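Local coordinates for protein autotransporter adhesin/invasin TibA (Escherichia coli, PDB 4Q1Q) that mediates adhesion to and invasion of human intestinal epithelial cells and drives bacterial aggregation, exposing a heptosylated beta-helical passenger region at the cell surface, at residues T37-G42 with T54-N59; I114-G119 with S133-A138; T207-G212 with T224-Y229. All coordinates share one frame; numbering follows the deposited sequence.

Contact 1: T37-G42 with T54-N59. With 289 (D-glycero-alpha-D-manno-heptopyranose), chain E; 289 (D-glycero-alpha-D-manno-heptopyranose), chain B.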
loop_
_atom_site.group_PDB
_atom_site.type_symbol
_atom_site.label_atom_id
_atom_site.label_comp_id
_atom_site.label_asym_id
_atom_site.label_seq_id
_atom_site.Cartn_x
_atom_site.Cartn_y
_atom_site.Cartn_z
ATOM N N THR A 37 -21.865 15.252 4.521
ATOM C CA THR A 37 -21.450 15.831 5.792
ATOM C C THR A 37 -20.063 16.450 5.672
ATOM O O THR A 37 -19.204 15.944 4.949
ATOM C CB THR A 37 -21.406 14.777 6.902
ATOM O OG1 THR A 37 -22.586 13.969 6.856
ATOM C CG2 THR A 37 -21.295 15.456 8.252
ATOM N N THR A 38 -19.859 17.568 6.359
ATOM C CA THR A 38 -18.547 18.193 6.420
ATOM C C THR A 38 -18.124 18.174 7.882
ATOM O O THR A 38 -18.808 18.787 8.700
ATOM C CB THR A 38 -18.571 19.636 5.878
ATOM O OG1 THR A 38 -19.072 19.647 4.534
ATOM C CG2 THR A 38 -17.181 20.252 5.884
ATOM N N ILE A 39 -17.047 17.452 8.199
ATOM C CA ILE A 39 -16.540 17.322 9.568
ATOM C C ILE A 39 -15.349 18.250 9.785
ATOM O O ILE A 39 -14.274 18.056 9.208
ATOM C CB ILE A 39 -16.105 15.890 9.957
ATOM C CG1 ILE A 39 -17.191 14.851 9.644
ATOM C CG2 ILE A 39 -15.779 15.851 11.444
ATOM C CD1 ILE A 39 -16.729 13.406 9.628
ATOM N N ASN A 40 -15.558 19.268 10.612
ATOM C CA ASN A 40 -14.509 20.237 10.910
ATOM C C ASN A 40 -14.008 20.087 12.341
ATOM O O ASN A 40 -14.535 19.279 13.116
ATOM C CB ASN A 40 -14.991 21.661 10.621
ATOM C CG ASN A 40 -15.154 21.931 9.141
ATOM O OD1 ASN A 40 -14.669 21.188 8.289
ATOM N ND2 ASN A 40 -15.846 23.015 8.827
ATOM N N SER A 41 -12.986 20.879 12.652
ATOM C CA SER A 41 -12.190 20.730 13.870
ATOM C C SER A 41 -13.054 20.476 15.100
ATOM O O SER A 41 -14.007 21.214 15.358
ATOM C CB SER A 41 -11.314 21.972 14.078
ATOM O OG SER A 41 -10.193 21.716 14.911
ATOM N N GLY A 42 -12.739 19.430 15.858
ATOM C CA GLY A 42 -13.515 19.054 17.039
ATOM C C GLY A 42 -14.729 18.201 16.719
ATOM O O GLY A 42 -15.326 17.589 17.615
ATOM N N THR A 54 -21.978 8.747 3.615
ATOM C CA THR A 54 -21.705 8.891 2.202
ATOM C C THR A 54 -21.233 10.313 1.964
ATOM O O THR A 54 -21.728 11.239 2.592
ATOM C CB THR A 54 -22.974 8.580 1.391
ATOM O OG1 THR A 54 -23.637 7.450 1.977
ATOM C CG2 THR A 54 -22.632 8.266 -0.062
ATOM N N SER A 55 -20.216 10.464 1.126
ATOM C CA SER A 55 -19.739 11.765 0.667
ATOM C C SER A 55 -19.308 12.692 1.804
ATOM O O SER A 55 -19.416 13.918 1.703
ATOM C CB SER A 55 -20.823 12.464 -0.159
ATOM O OG SER A 55 -21.321 11.665 -1.224
ATOM N N THR A 56 -18.825 12.098 2.890
ATOM C CA THR A 56 -18.385 12.887 4.028
ATOM C C THR A 56 -17.072 13.559 3.689
ATOM O O THR A 56 -16.184 12.895 3.153
ATOM C CB THR A 56 -18.170 11.999 5.247
ATOM O OG1 THR A 56 -19.340 11.204 5.460
ATOM C CG2 THR A 56 -17.913 12.843 6.466
ATOM N N THR A 57 -16.994 14.862 3.952
ATOM C CA THR A 57 -15.757 15.631 3.823
ATOM C C THR A 57 -15.129 15.806 5.209
ATOM O O THR A 57 -15.797 16.240 6.144
ATOM C CB THR A 57 -16.023 16.981 3.119
ATOM O OG1 THR A 57 -15.945 16.823 1.692
ATOM C CG2 THR A 57 -15.027 18.043 3.546
ATOM N N ILE A 58 -13.857 15.457 5.358
ATOM C CA ILE A 58 -13.190 15.481 6.665
ATOM C C ILE A 58 -12.035 16.474 6.633
ATOM O O ILE A 58 -11.055 16.271 5.907
ATOM C CB ILE A 58 -12.620 14.109 7.081
ATOM C CG1 ILE A 58 -13.655 13.001 6.881
ATOM C CG2 ILE A 58 -12.173 14.141 8.534
ATOM C CD1 ILE A 58 -13.168 11.607 7.209
ATOM N N ASN A 59 -12.178 17.540 7.414
ATOM C CA ASN A 59 -11.194 18.622 7.439
ATOM C C ASN A 59 -10.413 18.655 8.756
ATOM O O ASN A 59 -10.726 17.941 9.711
ATOM C CB ASN A 59 -11.845 19.989 7.168
ATOM C CG ASN A 59 -12.506 20.083 5.799
ATOM O OD1 ASN A 59 -11.881 19.814 4.774
ATOM N ND2 ASN A 59 -13.773 20.484 5.771
HETATM O O7 289 E . -12.125 24.098 20.104
HETATM C C7 289 E . -12.981 23.840 18.986
HETATM C C6 289 E . -12.221 23.807 17.659
HETATM O O6 289 E . -11.445 25.007 17.539
HETATM C C5 289 E . -11.343 22.571 17.412
HETATM O O5 289 E . -10.220 22.974 16.618
HETATM C C1 289 E . -9.564 21.842 16.045
HETATM C C2 289 E . -8.897 21.049 17.165
HETATM O O2 289 E . -7.906 21.842 17.826
HETATM C C3 289 E . -9.961 20.597 18.163
HETATM O O3 289 E . -9.335 19.955 19.284
HETATM C C4 289 E . -10.819 21.780 18.614
HETATM O O4 289 E . -11.877 21.260 19.430
HETATM O O7 289 B . -18.984 17.349 -3.650
HETATM C C7 289 B . -19.053 16.020 -3.118
HETATM C C6 289 B . -20.461 15.435 -3.229
HETATM O O6 289 B . -21.064 15.826 -4.468
HETATM C C5 289 B . -20.490 13.914 -3.121
HETATM O O5 289 B . -21.750 13.530 -2.565
HETATM C C1 289 B . -21.850 12.123 -2.319
HETATM C C2 289 B . -21.769 11.263 -3.579
HETATM O O2 289 B . -22.956 11.341 -4.378
HETATM C C3 289 B . -20.531 11.684 -4.368
HETATM O O3 289 B . -20.626 11.134 -5.687
HETATM C C4 289 B . -20.327 13.197 -4.457
HETATM O O4 289 B . -19.006 13.422 -4.951
#
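The N40 and N59 side chains, which carry the flat groups of this contact, lie side by side, pointing the same way, with their amide planes 40° apart. N59 gives the N-H of ND2 to OD1 of N40 at 2.8 Å. That acceptor lies almost within the N59 amide plane, and the donor lies in the carbonyl plane of N40. The T38 methyl CG2 comes close to the same nitrogen, 3.4 Å from N59 ND2, while OD1 of N59 turns to N78 for a weak hydrogen bond, so the amide ladder runs on into the next coil.

Just before the asparagines, strands 38-39 and 57-58 pair in parallel. T57 N binds T37 O and I39 N binds T57 O, each at 2.7 Å, and N59 N binds I39 O at 2.8 Å. T38 and T57 share one face of the sheet, with CG2 against CG2. On the other face I39 lies beside I58, its CD1 pressed to 3.4 Å from CG2 of T56, closer than usual for two carbons. With chi2 at 164°, CD1 is anti to CA and extends to the T56 methyl.

Residues nineteen apart face each other, matching the approximate repeat of this beta-helix. OG of S41 is bonded to C1 of one heptose and OG of S55 to C1 of another, both at 1.3 Å. Glycosidic linkage removes the hydroxyl proton, so neither oxygen can donate. The coils themselves are joined by three backbone bonds, the N40-N59 amide bond and the packing of I39 on T56 and I58.

Contact 2: I114-G119 with S133-A138. With 289 (D-glycero-alpha-D-manno-heptopyranose), chain C; 289 (D-glycero-alpha-D-manno-heptopyranose), chain X.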
loop_
_atom_site.group_PDB
_atom_site.type_symbol
_atom_site.label_atom_id
_atom_site.label_comp_id
_atom_site.label_asym_id
_atom_site.label_seq_id
_atom_site.Cartn_x
_atom_site.Cartn_y
_atom_site.Cartn_z
ATOM N N ILE A 114 -8.281 6.105 -2.762
ATOM C CA ILE A 114 -7.420 6.922 -3.619
ATOM C C ILE A 114 -6.567 7.832 -2.738
ATOM O O ILE A 114 -7.104 8.712 -2.066
ATOM C CB ILE A 114 -8.194 7.814 -4.609
ATOM C CG1 ILE A 114 -8.783 6.999 -5.765
ATOM C CG2 ILE A 114 -7.289 8.850 -5.254
ATOM C CD1 ILE A 114 -10.038 6.230 -5.421
ATOM N N ILE A 115 -5.252 7.646 -2.745
ATOM C CA ILE A 115 -4.373 8.486 -1.912
ATOM C C ILE A 115 -3.705 9.550 -2.773
ATOM O O ILE A 115 -2.952 9.227 -3.685
ATOM C CB ILE A 115 -3.296 7.681 -1.153
ATOM C CG1 ILE A 115 -3.915 6.405 -0.584
ATOM C CG2 ILE A 115 -2.675 8.523 -0.038
ATOM C CD1 ILE A 115 -2.888 5.388 -0.146
ATOM N N ASN A 116 -4.001 10.813 -2.490
ATOM C CA ASN A 116 -3.451 11.916 -3.286
ATOM C C ASN A 116 -2.224 12.566 -2.658
ATOM O O ASN A 116 -1.813 12.214 -1.556
ATOM C CB ASN A 116 -4.526 12.977 -3.550
ATOM C CG ASN A 116 -5.598 12.474 -4.493
ATOM O OD1 ASN A 116 -5.294 11.868 -5.523
ATOM N ND2 ASN A 116 -6.856 12.676 -4.121
ATOM N N SER A 117 -1.658 13.530 -3.372
ATOM C CA SER A 117 -0.409 14.176 -2.980
ATOM C C SER A 117 -0.411 14.524 -1.493
ATOM O O SER A 117 -1.304 15.187 -0.971
ATOM C CB SER A 117 -0.125 15.388 -3.876
ATOM O OG SER A 117 1.271 15.615 -3.983
ATOM N N GLY A 118 0.573 13.974 -0.791
ATOM C CA GLY A 118 0.780 14.240 0.626
ATOM C C GLY A 118 -0.185 13.500 1.526
ATOM O O GLY A 118 -0.206 13.714 2.735
ATOM N N GLY A 119 -0.976 12.598 0.951
ATOM C CA GLY A 119 -1.949 11.848 1.734
ATOM C C GLY A 119 -1.335 10.548 2.219
ATOM O O GLY A 119 -0.417 10.029 1.599
ATOM N N SER A 133 -5.022 3.103 -4.451
ATOM C CA SER A 133 -4.271 3.765 -5.502
ATOM C C SER A 133 -3.282 4.750 -4.887
ATOM O O SER A 133 -3.723 5.746 -4.320
ATOM C CB SER A 133 -5.259 4.505 -6.411
ATOM O OG SER A 133 -4.809 4.498 -7.754
ATOM N N VAL A 134 -1.979 4.526 -5.032
ATOM C CA VAL A 134 -0.979 5.402 -4.411
ATOM C C VAL A 134 -0.349 6.277 -5.487
ATOM O O VAL A 134 0.584 5.857 -6.174
ATOM C CB VAL A 134 0.172 4.646 -3.711
ATOM C CG1 VAL A 134 1.040 5.607 -2.891
ATOM C CG2 VAL A 134 -0.358 3.519 -2.837
ATOM N N THR A 135 -0.851 7.502 -5.594
ATOM C CA THR A 135 -0.434 8.449 -6.629
ATOM C C THR A 135 0.769 9.267 -6.170
ATOM O O THR A 135 1.318 9.036 -5.090
ATOM C CB THR A 135 -1.574 9.421 -7.037
ATOM O OG1 THR A 135 -1.922 10.288 -5.944
ATOM C CG2 THR A 135 -2.826 8.668 -7.469
ATOM N N SER A 136 1.146 10.231 -7.005
ATOM C CA SER A 136 2.330 11.070 -6.840
ATOM C C SER A 136 2.306 11.809 -5.515
ATOM O O SER A 136 1.348 12.517 -5.231
ATOM C CB SER A 136 2.435 12.082 -7.987
ATOM O OG SER A 136 3.764 12.547 -8.163
ATOM N N GLY A 137 3.352 11.630 -4.711
ATOM C CA GLY A 137 3.411 12.221 -3.378
ATOM C C GLY A 137 2.580 11.514 -2.327
ATOM O O GLY A 137 2.610 11.905 -1.158
ATOM N N ALA A 138 1.835 10.480 -2.707
ATOM C CA ALA A 138 1.046 9.737 -1.716
ATOM C C ALA A 138 1.874 8.650 -1.037
ATOM O O ALA A 138 2.856 8.201 -1.606
ATOM C CB ALA A 138 -0.165 9.091 -2.371
HETATM O O7 289 C . -2.064 20.090 -2.969
HETATM C C7 289 C . -1.255 18.911 -2.896
HETATM C C6 289 C . 0.140 19.288 -2.414
HETATM O O6 289 C . 0.043 19.822 -1.093
HETATM C C5 289 C . 1.064 18.079 -2.362
HETATM O O5 289 C . 1.479 17.741 -3.687
HETATM C C1 289 C . 2.187 16.499 -3.675
HETATM C C2 289 C . 3.538 16.845 -3.055
HETATM O O2 289 C . 4.139 17.953 -3.735
HETATM C C3 289 C . 3.277 17.171 -1.590
HETATM O O3 289 C . 4.485 17.519 -0.906
HETATM C C4 289 C . 2.282 18.321 -1.477
HETATM O O4 289 C . 1.907 18.419 -0.099
HETATM O O7 289 X . 1.743 17.982 -7.814
HETATM C C7 289 X . 2.413 16.797 -8.254
HETATM C C6 289 X . 3.767 16.710 -7.559
HETATM O O6 289 X . 3.651 17.113 -6.188
HETATM C C5 289 X . 4.300 15.283 -7.638
HETATM O O5 289 X . 4.076 14.730 -8.932
HETATM C C1 289 X . 4.405 13.341 -8.978
HETATM C C2 289 X . 5.928 13.265 -8.954
HETATM O O2 289 X . 6.527 13.948 -10.060
HETATM C C3 289 X . 6.395 13.857 -7.634
HETATM O O3 289 X . 7.824 13.918 -7.689
HETATM C C4 289 X . 5.795 15.233 -7.368
HETATM O O4 289 X . 5.950 15.584 -5.989
#
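T135 meets I115 through two donors directed at one carbonyl. Its hydroxyl gives OG1-H to I115 O at 2.7 Å, in the carbonyl plane and on a lone pair, whereas T135 N reaches the same oxygen only in a weak bond of 3.3 Å. Chi1 of 66° sets OG1 between the backbone N and the carbonyl carbon, the crowded position, and brings the hydroxyl to I115. CB of A138 also closes on this oxygen, and at 3.5 Å it packs tightly against CG2 of I115. CD1 of I115, in turn, lies near CG2 of V134, the two side chains running side by side on the buried face.

One shell out, I115 N binds S133 O at 2.9 Å as the parallel strands 114-115 and 133-134 begin. Beyond them both chains make type II turns, N116 to G119 and T135 to A138, closed by G119 N to N116 O at 2.7 Å and A138 N to T135 O at 2.8 Å. G118 N then joins the turns by a bond to G137 O, approaching from well above the carbonyl plane, 71° out of it. In the turns the nearest CA pair is S117 with G137, twenty residues apart, against nineteen in the strands. Farther out, N116 ND2 binds OD1 of N97 in the preceding coil.

S117 and S136, the second residues of their turns, each carry a heptose bonded from OG to C1. S117 OG stands 3.3 Å from S136 O, yet as a glycosidic oxygen it can only accept, so that pair is no hydrogen bond. The two sugars sit on neighbouring turns, while backbone bonds, the T135 hydroxyl and the packing of I115 on A138 and V134 join the coils.

Contact 3: T207-G212 with T224-Y229. With 289 (D-glycero-alpha-D-manno-heptopyranose), chain D; 289 (D-glycero-alpha-D-manno-heptopyranose), chain S.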
loop_
_atom_site.group_PDB
_atom_site.type_symbol
_atom_site.label_atom_id
_atom_site.label_comp_id
_atom_site.label_asym_id
_atom_site.label_seq_id
_atom_site.Cartn_x
_atom_site.Cartn_y
_atom_site.Cartn_z
ATOM N N THR A 207 7.832 -12.390 -7.791
ATOM C CA THR A 207 8.004 -11.132 -8.501
ATOM C C THR A 207 8.133 -11.372 -10.001
ATOM O O THR A 207 8.793 -12.314 -10.447
ATOM C CB THR A 207 9.282 -10.420 -8.009
ATOM O OG1 THR A 207 9.278 -10.376 -6.578
ATOM C CG2 THR A 207 9.372 -8.997 -8.517
ATOM N N SER A 208 7.523 -10.480 -10.769
ATOM C CA SER A 208 7.720 -10.419 -12.209
ATOM C C SER A 208 8.238 -9.035 -12.569
ATOM O O SER A 208 7.640 -8.035 -12.177
ATOM C CB SER A 208 6.391 -10.679 -12.927
ATOM O OG SER A 208 5.793 -11.847 -12.390
ATOM N N ILE A 209 9.326 -8.995 -13.336
ATOM C CA ILE A 209 9.970 -7.739 -13.707
ATOM C C ILE A 209 9.962 -7.551 -15.230
ATOM O O ILE A 209 10.681 -8.225 -15.969
ATOM C CB ILE A 209 11.412 -7.684 -13.155
ATOM C CG1 ILE A 209 11.463 -8.216 -11.718
ATOM C CG2 ILE A 209 11.946 -6.257 -13.231
ATOM C CD1 ILE A 209 12.834 -8.193 -11.078
ATOM N N TYR A 210 9.124 -6.636 -15.701
ATOM C CA TYR A 210 8.957 -6.390 -17.132
ATOM C C TYR A 210 9.901 -5.265 -17.550
ATOM O O TYR A 210 10.471 -4.557 -16.710
ATOM C CB TYR A 210 7.499 -6.055 -17.487
ATOM C CG TYR A 210 6.499 -7.141 -17.132
ATOM C CD1 TYR A 210 6.289 -8.243 -17.956
ATOM C CD2 TYR A 210 5.788 -7.092 -15.938
ATOM C CE1 TYR A 210 5.398 -9.249 -17.606
ATOM C CE2 TYR A 210 4.885 -8.084 -15.596
ATOM C CZ TYR A 210 4.688 -9.161 -16.429
ATOM O OH TYR A 210 3.777 -10.111 -16.021
ATOM N N ASN A 211 10.049 -5.114 -18.861
ATOM C CA ASN A 211 10.931 -4.104 -19.444
ATOM C C ASN A 211 10.957 -2.798 -18.661
ATOM O O ASN A 211 9.905 -2.236 -18.395
ATOM C CB ASN A 211 10.497 -3.776 -20.872
ATOM C CG ASN A 211 11.459 -2.828 -21.561
ATOM O OD1 ASN A 211 12.660 -3.078 -21.569
ATOM N ND2 ASN A 211 10.941 -1.746 -22.132
ATOM N N GLY A 212 12.145 -2.309 -18.315
ATOM C CA GLY A 212 12.272 -1.028 -17.630
ATOM C C GLY A 212 12.071 -1.100 -16.128
ATOM O O GLY A 212 12.292 -0.106 -15.430
ATOM N N THR A 224 12.605 -14.627 -3.947
ATOM C CA THR A 224 12.369 -16.018 -4.339
ATOM C C THR A 224 11.370 -16.049 -5.478
ATOM O O THR A 224 10.278 -15.493 -5.364
ATOM C CB THR A 224 11.883 -16.865 -3.149
ATOM O OG1 THR A 224 12.932 -16.925 -2.166
ATOM C CG2 THR A 224 11.540 -18.289 -3.576
ATOM N N ASN A 225 11.759 -16.695 -6.572
ATOM C CA ASN A 225 10.854 -17.048 -7.656
ATOM C C ASN A 225 10.547 -15.745 -8.358
ATOM O O ASN A 225 9.466 -15.162 -8.243
ATOM C CB ASN A 225 9.606 -17.816 -7.203
ATOM C CG ASN A 225 8.601 -18.010 -8.323
ATOM O OD1 ASN A 225 8.943 -18.048 -9.501
ATOM N ND2 ASN A 225 7.333 -18.100 -7.954
ATOM N N THR A 226 11.565 -15.289 -9.079
ATOM C CA THR A 226 11.459 -14.009 -9.759
ATOM C C THR A 226 11.554 -14.268 -11.251
ATOM O O THR A 226 12.331 -15.124 -11.669
ATOM C CB THR A 226 12.583 -13.057 -9.329
ATOM O OG1 THR A 226 12.540 -12.904 -7.907
ATOM C CG2 THR A 226 12.432 -11.698 -10.019
ATOM N N THR A 227 10.785 -13.541 -12.055
ATOM C CA THR A 227 10.920 -13.737 -13.494
ATOM C C THR A 227 11.338 -12.399 -14.057
ATOM O O THR A 227 10.679 -11.398 -13.805
ATOM C CB THR A 227 9.668 -14.287 -14.217
ATOM O OG1 THR A 227 9.484 -15.651 -13.846
ATOM C CG2 THR A 227 9.853 -14.339 -15.727
ATOM N N VAL A 228 12.459 -12.418 -14.775
ATOM C CA VAL A 228 12.994 -11.201 -15.372
ATOM C C VAL A 228 12.749 -11.251 -16.887
ATOM O O VAL A 228 13.378 -12.016 -17.635
ATOM C CB VAL A 228 14.487 -10.972 -15.048
ATOM C CG1 VAL A 228 14.863 -9.527 -15.346
ATOM C CG2 VAL A 228 14.803 -11.305 -13.596
ATOM N N TYR A 229 11.785 -10.441 -17.308
ATOM C CA TYR A 229 11.374 -10.412 -18.703
ATOM C C TYR A 229 12.309 -9.431 -19.384
ATOM O O TYR A 229 12.980 -8.618 -18.741
ATOM C CB TYR A 229 9.911 -9.997 -18.886
ATOM C CG TYR A 229 8.898 -10.988 -18.343
ATOM C CD1 TYR A 229 8.659 -12.206 -18.978
ATOM C CD2 TYR A 229 8.193 -10.712 -17.174
ATOM C CE1 TYR A 229 7.764 -13.126 -18.454
ATOM C CE2 TYR A 229 7.289 -11.611 -16.652
ATOM C CZ TYR A 229 7.076 -12.814 -17.296
ATOM O OH TYR A 229 6.160 -13.685 -16.751
HETATM O O7 289 D . 10.943 -3.359 -25.699
HETATM C C7 289 D . 10.066 -4.169 -24.908
HETATM C C6 289 D . 10.655 -5.435 -24.278
HETATM O O6 289 D . 9.823 -6.550 -24.637
HETATM C C5 289 D . 12.106 -5.857 -24.557
HETATM O O5 289 D . 12.121 -7.076 -25.306
HETATM C C1 289 D . 13.375 -7.734 -25.109
HETATM C C2 289 D . 14.549 -6.987 -25.751
HETATM O O2 289 D . 14.628 -7.123 -27.179
HETATM C C3 289 D . 14.484 -5.530 -25.290
HETATM O O3 289 D . 15.342 -4.707 -26.087
HETATM C C4 289 D . 13.081 -4.934 -25.284
HETATM O O4 289 D . 13.226 -3.699 -24.589
HETATM O O7 289 S . 11.508 -14.491 5.960
HETATM C C7 289 S . 12.798 -14.254 5.383
HETATM C C6 289 S . 13.048 -15.084 4.119
HETATM O O6 289 S . 13.392 -16.428 4.477
HETATM C C5 289 S . 11.887 -15.015 3.118
HETATM O O5 289 S . 12.388 -14.075 2.162
HETATM C C1 289 S . 11.510 -13.816 1.066
HETATM C C2 289 S . 11.600 -15.099 0.257
HETATM O O2 289 S . 12.951 -15.566 0.129
HETATM C C3 289 S . 10.738 -16.043 1.085
HETATM O O3 289 S . 10.472 -17.213 0.313
HETATM C C4 289 S . 11.475 -16.305 2.399
HETATM O O4 289 S . 10.586 -17.097 3.186
#
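T227 N binds T207 O, the first of three backbone hydrogen bonds that set the register; I209 N binds T227 O, and Y229 N binds I209 O, each of the three at 2.8 Å. The axes of strands 207-209 and 226-228 pass 4.7 Å apart and run parallel to within 7°.

Apolar packing occupies the inward face. There the I209 side chain crosses that of T226, bringing CD1 to 3.7 Å from the T226 methyl CG2. Q215 of strand 214-217 touches T207, I209 and T226 from another wall of the helix. Such parallel strands stacked one coil above another are the mark of a beta-helix, as in the pectin-lyase-like family, and the pairs S208-T227 and I209-V228 are again nineteen residues apart.

Aromatic contacts gather where the strands run into the next bend. The Y210 and Y229 side chains lie side by side; their ring planes are only 6° apart but displaced so that the rings barely overlap, the centroids separated by 4.6 Å. Their closest carbon approach is too short to be trusted. CG2 of T227 sits 3.5 Å above one face of the Y229 ring, toward its rim, and CB of S208 meets the ring's edge, near its plane.

Sugar contacts lie at the far ends. O4 of one heptose gives a weak hydrogen bond to N211 OD1, 3.1 Å long, and T224 OG1 is hydrogen-bonded to O2 of another at 2.7 Å, where either hydroxyl may be the donor.

Overall arrangement
All three contacts join consecutive coils of one beta-helix, probably the stalk, and follow one another along the chain, without touching. The centres of contacts 1 and 2 are 19 Å apart and those of contacts 2 and 3 are 25 Å apart, with nearest atoms about 11 Å and 16 Å apart respectively. Contacts 1 and 3 lie on opposite sides of the chain's centre, 43 Å between their centres. Heptose accompanies each contact, but differently: contacts 1 and 2 each include two serines carrying covalent sugars, whereas the sugars at contact 3 meet its segments by hydrogen bonds. Heptoses thus accompany the helix at all three places, and the same parallel pairing recurs at each.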